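Local coordinates for bromo domain-containing protein (Trypanosoma cruzi, PDB 6NEY) that is a bromodomain protein that probably recognises acetylated lysines, as on histones, and so may take part in regulating transcription, at residues K119-G122 against G123-L126. Residues are numbered along the deposited sequence; the frame is centred on the assembly and turned at random.
Sequences KKAG and GRRL
Three successive backbone bonds of the i to i+4 kind join 119-122 to 123-126 at the C-terminal end of helix 97-124, the last helix of the bromodomain's left-handed four-helix bundle: Gly123 N to Lys119 O, Arg124 N to Lys120 O (2.9 Å, the straightest, 171° at the hydrogen) and Arg125 N to Ala121 O (3.0 Å). The helical pattern then tightens, since Leu126 N reaches back three residues to Gly123 O, 2.8 Å away.

Ala121 is the buried residue here, and two arginines lie against it. Arg124 has CG anti to its own N (chi1 -167°), and a bend at chi3 (62°) turns the guanidinium back along the helix, laying one face over Ala121 CA; its NH1 stops 3.6 Å from Ala121 CB. Phe9 and Val72 also touch this arginine. Arg125 runs extended from CG to NE. Its CG passes 3.0 Å from Ala121 O, and the flat guanidinium beyond puts a face over the methyl, with CZ 3.9 Å from Ala121 CB. Just past the helix end, Leu126 turns the hydrogen side of its CG to Gly122 O at 3.2 Å, with CD1 and CD2 both 3.8 Å from that oxygen. Lys120 bends away at chi2 and chi3, and its NZ forms a salt bridge with Glu14, linking this helix end to helix 12-21, while its chain touches Tyr10 and Pro11.

Both guanidinium groups meet Ala121 by van der Waals surface packing, without hydrogen bonds to 119-122. The two arginine charges near the C-terminal end of the helix would probably interact favourably with its dipole.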
ATOM      1  N   LYS A 119     -14.900  -8.687   4.327  1.00 21.58           N
ATOM      2  CA  LYS A 119     -16.227  -8.220   3.823  1.00 23.12           C
ATOM      3  C   LYS A 119     -16.550  -8.881   2.480  1.00 22.10           C
ATOM      4  O   LYS A 119     -17.695  -9.424   2.316  1.00 20.38           O
ATOM      5  CB  LYS A 119     -16.250  -6.694   3.704  1.00 26.18           C
ATOM      6  CG  LYS A 119     -17.642  -6.096   3.645  1.00 31.48           C
ATOM      7  CD  LYS A 119     -18.152  -5.765   2.279  1.00 36.35           C
ATOM      8  CE  LYS A 119     -19.670  -5.713   2.275  1.00 38.90           C
ATOM      9  NZ  LYS A 119     -20.186  -4.663   1.375  1.00 40.61           N
ATOM     10  N   LYS A 120     -15.607  -8.850   1.535  1.00 19.60           N
ATOM     11  CA  LYS A 120     -15.834  -9.331   0.154  1.00 18.43           C
ATOM     12  C   LYS A 120     -16.101 -10.840   0.195  1.00 20.94           C
ATOM     13  O   LYS A 120     -17.054 -11.303  -0.460  1.00 19.22           O
ATOM     14  CB  LYS A 120     -14.651  -9.000  -0.751  1.00 19.01           C
ATOM     15  CG  LYS A 120     -14.421  -7.518  -1.004  1.00 19.71           C
ATOM     16  CD  LYS A 120     -15.573  -6.762  -1.631  1.00 18.96           C
ATOM     17  CE  LYS A 120     -15.784  -7.066  -3.098  1.00 19.78           C
ATOM     18  NZ  LYS A 120     -16.921  -6.284  -3.651  1.00 19.44           N
ATOM     19  N   ALA A 121     -15.304 -11.576   0.981  1.00 18.83           N
ATOM     20  CA  ALA A 121     -15.446 -13.042   1.148  1.00 19.89           C
ATOM     21  C   ALA A 121     -16.828 -13.343   1.706  1.00 21.29           C
ATOM     22  O   ALA A 121     -17.463 -14.301   1.211  1.00 22.99           O
ATOM     23  CB  ALA A 121     -14.349 -13.584   2.049  1.00 18.59           C
ATOM     24  N   GLY A 122     -17.259 -12.586   2.722  1.00 22.21           N
ATOM     25  CA  GLY A 122     -18.569 -12.766   3.373  1.00 24.95           C
ATOM     26  C   GLY A 122     -19.700 -12.744   2.354  1.00 25.50           C
ATOM     27  O   GLY A 122     -20.551 -13.640   2.384  1.00 25.03           O
ATOM     28  N   GLY A 123     -19.673 -11.782   1.432  1.00 24.56           N
ATOM     29  CA  GLY A 123     -20.706 -11.641   0.394  1.00 22.45           C
ATOM     30  C   GLY A 123     -20.564 -12.700  -0.688  1.00 22.47           C
ATOM     31  O   GLY A 123     -21.576 -13.322  -1.064  1.00 23.78           O
ATOM     32  N   ARG A 124     -19.364 -12.832  -1.263  1.00 21.54           N
ATOM     33  CA  ARG A 124     -19.053 -13.813  -2.328  1.00 23.27           C
ATOM     34  C   ARG A 124     -19.605 -15.186  -1.911  1.00 24.29           C
ATOM     35  O   ARG A 124     -20.221 -15.885  -2.729  1.00 26.46           O
ATOM     36  CB  ARG A 124     -17.530 -13.856  -2.491  1.00 23.66           C
ATOM     37  CG  ARG A 124     -17.024 -14.564  -3.720  1.00 24.23           C
ATOM     38  CD  ARG A 124     -15.556 -14.365  -3.954  1.00 21.84           C
ATOM     39  NE  ARG A 124     -14.695 -14.891  -2.897  1.00 23.20           N
ATOM     40  CZ  ARG A 124     -13.974 -14.168  -2.060  1.00 23.59           C
ATOM     41  NH1 ARG A 124     -13.199 -14.780  -1.174  1.00 25.85           N
ATOM     42  NH2 ARG A 124     -13.983 -12.847  -2.125  1.00 23.42           N
ATOM     43  N   ARG A 125     -19.390 -15.556  -0.658  1.00 22.84           N
ATOM     44  CA  ARG A 125     -19.741 -16.900  -0.144  1.00 25.28           C
ATOM     45  C   ARG A 125     -21.260 -17.011   0.081  1.00 28.29           C
ATOM     46  O   ARG A 125     -21.715 -18.136   0.352  1.00 31.36           O
ATOM     47  CB  ARG A 125     -18.873 -17.193   1.081  1.00 23.12           C
ATOM     48  CG  ARG A 125     -17.396 -17.310   0.736  1.00 21.37           C
ATOM     49  CD  ARG A 125     -16.477 -17.299   1.933  1.00 22.62           C
ATOM     50  NE  ARG A 125     -15.092 -17.399   1.529  1.00 21.97           N
ATOM     51  CZ  ARG A 125     -14.037 -17.449   2.342  1.00 21.74           C
ATOM     52  NH1 ARG A 125     -14.175 -17.325   3.656  1.00 21.85           N
ATOM     53  NH2 ARG A 125     -12.827 -17.565   1.834  1.00 22.42           N
ATOM     54  N   LEU A 126     -22.033 -15.935  -0.105  1.00 32.24           N
ATOM     55  CA  LEU A 126     -23.518 -15.950   0.067  1.00 35.09           C
ATOM     56  C   LEU A 126     -24.210 -16.385  -1.234  1.00 36.62           C
ATOM     57  O   LEU A 126     -25.439 -16.592  -1.186  1.00 33.76           O
ATOM     58  CB  LEU A 126     -24.014 -14.560   0.484  1.00 37.79           C
ATOM     59  CG  LEU A 126     -23.636 -14.082   1.884  1.00 40.85           C
ATOM     60  CD1 LEU A 126     -24.223 -12.698   2.151  1.00 40.86           C
ATOM     61  CD2 LEU A 126     -24.074 -15.059   2.962  1.00 41.00           C
TER